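Local coordinates for protein copper-containing nitrite reductase (PDB 6TFO) that probably catalyses the one-electron reduction of nitrite to nitric oxide at copper centres, taking its electrons from a cytochrome c, at residues C[163-168]-C[204-209]; C[181-186]-C[309-314]. All blocks are in the same frame, centred on the assembly; numbering follows the deposited sequence.

Contact 1 of 2, residues C[163-168]-C[204-209]; sequences QAKTVR and VGDTVE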
# COMPACT_ATOMS: atom_id res chain seq x y z
N GLN C 163 16.09 49.64 -47.19
CA GLN C 163 17.30 49.85 -46.35
C GLN C 163 17.00 49.36 -44.93
O GLN C 163 15.81 49.42 -44.52
CB GLN C 163 17.74 51.32 -46.36
CG GLN C 163 19.12 51.57 -46.94
CD GLN C 163 19.16 51.43 -48.44
OE1 GLN C 163 19.33 50.33 -48.97
NE2 GLN C 163 18.99 52.54 -49.13
N ALA C 164 18.04 48.91 -44.21
CA ALA C 164 18.02 48.74 -42.74
C ALA C 164 17.37 49.99 -42.14
O ALA C 164 17.51 51.08 -42.72
CB ALA C 164 19.43 48.55 -42.22
N LYS C 165 16.64 49.83 -41.03
CA LYS C 165 15.97 50.96 -40.33
C LYS C 165 15.67 50.57 -38.88
O LYS C 165 15.90 49.40 -38.50
CB LYS C 165 14.69 51.37 -41.07
CG LYS C 165 13.57 50.34 -40.99
CD LYS C 165 12.49 50.50 -42.01
CE LYS C 165 11.17 49.92 -41.52
NZ LYS C 165 10.00 50.63 -42.09
N THR C 166 15.18 51.53 -38.10
CA THR C 166 14.65 51.32 -36.74
C THR C 166 13.22 50.77 -36.85
O THR C 166 12.40 51.43 -37.52
CB THR C 166 14.73 52.60 -35.92
OG1 THR C 166 16.11 52.82 -35.64
CG2 THR C 166 13.94 52.53 -34.63
N VAL C 167 12.96 49.61 -36.23
CA VAL C 167 11.63 48.92 -36.19
C VAL C 167 11.16 48.83 -34.73
O VAL C 167 11.87 48.21 -33.91
CB VAL C 167 11.72 47.51 -36.83
CG1 VAL C 167 10.37 46.81 -36.87
CG2 VAL C 167 12.29 47.56 -38.22
N ARG C 168 10.01 49.41 -34.42
CA ARG C 168 9.37 49.32 -33.08
C ARG C 168 8.51 48.06 -33.05
O ARG C 168 7.64 47.91 -33.94
CB ARG C 168 8.51 50.54 -32.75
CG ARG C 168 8.05 50.60 -31.31
CD ARG C 168 6.63 51.13 -31.17
NE ARG C 168 6.15 51.00 -29.80
CZ ARG C 168 6.06 51.98 -28.90
NH1 ARG C 168 6.44 53.21 -29.19
NH2 ARG C 168 5.60 51.71 -27.70
N VAL C 204 18.15 41.99 -41.60
CA VAL C 204 19.48 42.12 -40.95
C VAL C 204 19.91 43.59 -41.04
O VAL C 204 19.55 44.26 -42.06
CB VAL C 204 20.54 41.16 -41.52
CG1 VAL C 204 20.86 41.42 -43.00
CG2 VAL C 204 21.81 41.18 -40.66
N GLY C 205 20.61 44.08 -40.02
CA GLY C 205 21.02 45.49 -39.92
C GLY C 205 19.98 46.36 -39.23
O GLY C 205 20.39 47.40 -38.68
N ASP C 206 18.71 45.96 -39.22
CA ASP C 206 17.63 46.71 -38.53
C ASP C 206 18.00 46.93 -37.05
O ASP C 206 18.71 46.09 -36.47
CB ASP C 206 16.28 46.00 -38.63
CG ASP C 206 15.58 46.20 -39.96
OD1 ASP C 206 16.06 47.03 -40.72
OD2 ASP C 206 14.57 45.51 -40.21
N THR C 207 17.55 48.06 -36.50
CA THR C 207 17.58 48.37 -35.04
C THR C 207 16.17 48.13 -34.50
O THR C 207 15.22 48.78 -34.99
CB THR C 207 18.16 49.77 -34.81
OG1 THR C 207 19.57 49.66 -35.01
CG2 THR C 207 17.90 50.33 -33.43
N VAL C 208 16.02 47.19 -33.56
CA VAL C 208 14.71 46.77 -32.97
C VAL C 208 14.53 47.53 -31.66
O VAL C 208 15.43 47.43 -30.77
CB VAL C 208 14.61 45.25 -32.79
CG1 VAL C 208 13.38 44.85 -32.00
CG2 VAL C 208 14.65 44.51 -34.12
N GLU C 209 13.47 48.34 -31.60
CA GLU C 209 12.99 49.07 -30.40
C GLU C 209 11.85 48.25 -29.82
O GLU C 209 10.70 48.38 -30.31
CB GLU C 209 12.53 50.49 -30.76
CG GLU C 209 11.95 51.27 -29.59
CD GLU C 209 11.32 52.58 -30.02
OE1 GLU C 209 10.22 52.90 -29.56
OE2 GLU C 209 11.94 53.28 -30.84

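Contact 2 of 2, residues C[181-186]-C[309-314]; sequences DDKTTY and GTSGEQ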
# COMPACT_ATOMS: atom_id res chain seq x y z
N ASP C 181 -8.20 21.57 -25.02
CA ASP C 181 -8.88 20.52 -25.81
C ASP C 181 -10.38 20.84 -25.77
O ASP C 181 -10.74 21.82 -25.10
CB ASP C 181 -8.50 19.13 -25.26
CG ASP C 181 -8.66 17.94 -26.18
OD1 ASP C 181 -9.42 18.04 -27.17
OD2 ASP C 181 -8.03 16.89 -25.88
N ASP C 182 -11.18 20.04 -26.47
CA ASP C 182 -12.65 20.11 -26.66
C ASP C 182 -13.41 20.50 -25.38
O ASP C 182 -14.33 21.37 -25.45
CB ASP C 182 -13.04 18.73 -27.19
CG ASP C 182 -14.33 18.65 -27.97
OD1 ASP C 182 -14.81 19.69 -28.47
OD2 ASP C 182 -14.86 17.53 -28.05
N LYS C 183 -13.10 19.86 -24.25
CA LYS C 183 -13.81 20.04 -22.94
C LYS C 183 -12.80 20.25 -21.81
O LYS C 183 -13.13 19.97 -20.63
CB LYS C 183 -14.64 18.81 -22.57
CG LYS C 183 -15.71 18.39 -23.57
CD LYS C 183 -16.20 16.97 -23.33
CE LYS C 183 -17.15 16.48 -24.41
NZ LYS C 183 -18.09 15.48 -23.86
N THR C 184 -11.59 20.71 -22.14
CA THR C 184 -10.50 20.84 -21.14
C THR C 184 -9.79 22.18 -21.33
O THR C 184 -9.59 22.61 -22.48
CB THR C 184 -9.61 19.58 -21.08
OG1 THR C 184 -8.23 19.92 -20.99
CG2 THR C 184 -9.84 18.63 -22.23
N THR C 185 -9.51 22.84 -20.20
CA THR C 185 -8.91 24.19 -20.15
C THR C 185 -7.58 24.10 -19.40
O THR C 185 -7.26 23.02 -18.89
CB THR C 185 -9.91 25.19 -19.55
OG1 THR C 185 -10.10 24.88 -18.18
CG2 THR C 185 -11.25 25.17 -20.27
N TYR C 186 -6.82 25.19 -19.40
CA TYR C 186 -5.46 25.32 -18.84
C TYR C 186 -5.16 26.81 -18.75
O TYR C 186 -5.75 27.57 -19.51
CB TYR C 186 -4.44 24.54 -19.69
CG TYR C 186 -3.04 24.48 -19.14
CD1 TYR C 186 -2.69 23.57 -18.16
CD2 TYR C 186 -2.05 25.34 -19.59
CE1 TYR C 186 -1.40 23.52 -17.63
CE2 TYR C 186 -0.76 25.30 -19.08
CZ TYR C 186 -0.42 24.39 -18.10
OH TYR C 186 0.86 24.35 -17.61
N GLY C 309 -6.64 13.80 -22.28
CA GLY C 309 -8.02 13.37 -22.55
C GLY C 309 -8.95 13.63 -21.37
O GLY C 309 -10.14 13.47 -21.53
N THR C 310 -8.41 14.04 -20.23
CA THR C 310 -9.18 14.42 -19.02
C THR C 310 -9.89 15.75 -19.28
O THR C 310 -9.20 16.69 -19.69
CB THR C 310 -8.27 14.51 -17.80
OG1 THR C 310 -7.48 13.32 -17.71
CG2 THR C 310 -9.06 14.72 -16.54
N SER C 311 -11.20 15.82 -19.05
CA SER C 311 -12.04 17.04 -19.12
C SER C 311 -11.79 17.95 -17.92
O SER C 311 -11.25 17.45 -16.92
CB SER C 311 -13.50 16.71 -19.20
OG SER C 311 -13.72 15.76 -20.21
N GLY C 312 -12.20 19.21 -18.02
CA GLY C 312 -12.15 20.20 -16.92
C GLY C 312 -10.89 21.04 -16.95
O GLY C 312 -10.17 21.02 -17.97
N GLU C 313 -10.64 21.79 -15.88
CA GLU C 313 -9.46 22.67 -15.75
C GLU C 313 -8.25 21.78 -15.43
O GLU C 313 -8.14 21.34 -14.29
CB GLU C 313 -9.66 23.74 -14.69
CG GLU C 313 -8.44 24.66 -14.55
CD GLU C 313 -8.66 26.12 -14.16
OE1 GLU C 313 -9.77 26.67 -14.41
OE2 GLU C 313 -7.68 26.73 -13.64
N GLN C 314 -7.35 21.56 -16.40
CA GLN C 314 -6.05 20.90 -16.15
C GLN C 314 -5.12 21.89 -15.42
O GLN C 314 -5.24 23.10 -15.62
CB GLN C 314 -5.50 20.35 -17.45
CG GLN C 314 -6.25 19.11 -17.95
CD GLN C 314 -5.57 17.82 -17.52
OE1 GLN C 314 -5.10 17.71 -16.40
NE2 GLN C 314 -5.53 16.83 -18.41
O HOH W 1 -7.60 16.59 -23.04

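Contact 1 of 2, residues C[163-168]-C[204-209]
K165 and T207 open a parallel ladder in which backbone bonds alternate between the two strands: T207 N donates to K165 O, V167 N to T207 O at 2.7 Å, and E209 N to V167 O. The V167 bond is the straightest of the three at the acceptor, with a C=O...N angle of 166°. CA-H...O contacts fill the steps between them, as where T166 CA lies 3.1 Å from T207 O.

Before the strands pair, a side chain takes over the part of a backbone carbonyl. D206 OD1 accepts K165 N at 2.9 Å, on the anti side of the carboxylate and 32° out of its plane; CG stands beside D206's own backbone N (chi1 -79°), near K165. OD2 of this buried acid is held by R162 and the backbone N of R203.

Among charged groups, the R168-E209 pair is loose: NH1 is 3.8 Å from OE1, well off the guanidinium plane, while R168 turns to D170 and E209 OE1 to H211.

Packing completes the contact. V167 CG2 lies 3.7 Å from D206 OD2, T166 OG1 touches CB and CG2 of T207, and A164 CB rests on the carbonyl of G205. P448 of a second subunit packs on T166 and E209. Parallel pairing of 166-181 with 207-214 inside a mixed sheet is characteristic of the Greek-key cupredoxin domain.

Contact 2 of 2, residues C[181-186]-C[309-314]
K183 O receives G312 N in the straightest bond of this contact, 2.9 Å long with an N-H...O angle of 174° and the donor in the carbonyl plane. T185 then uses both backbone polar groups: its N donates to G312 O at 3.0 Å, and its O accepts Q314 N at 2.9 Å, each donor standing above the plane of its acceptor carbonyl. A water adds a looser link, donating to D181 OD2 and weakly accepting G309 N.

The threonines pack on opposite faces of this short parallel pairing. T184 presses CB and CG2 against T310 O, at 3.2 and 3.3 Å, while its OG1 lies beside Q314 CG, the two side chains crossing obliquely. T185 OG1, set between its backbone N and carbonyl carbon (chi1 68°), lies 3.3 Å from E313 CA. Beyond the T185-E313 pair, Y186 CD1 approaches Q314 O obliquely at 3.6 Å.

The side-chain amide of Q314 turns away to Y328 and K306 O, and K183 NZ pairs with D51. Cohesion between the segments therefore rests chiefly on main-chain bonds, the polar ends of K183 and Q314 being engaged outside them; the buried hydroxyl T184 OG1 has no polar partner in the model, which probably carries some desolvation cost.

Overall arrangement
Contacts 1 and 2 illustrate how one mixed sheet can gather chain segments far apart in sequence. Contact 1 joins 166-181 to 207-214, and contact 2 adds 312-313 beside 184-191; because 166-181 and 184-191 are antiparallel neighbours, both contacts belong to the same five-stranded sheet. Their centres lie 42 Å apart and their nearest atoms about 27 Å, so they do not touch. Contact 1 is a surface contact away from the copper sites and beside a second subunit. Contact 2 is nearer the chain's centre: the Y186 side chain is about 10 Å from those of the copper ligands H271 and M276 and about 12 Å from a bound copper ion.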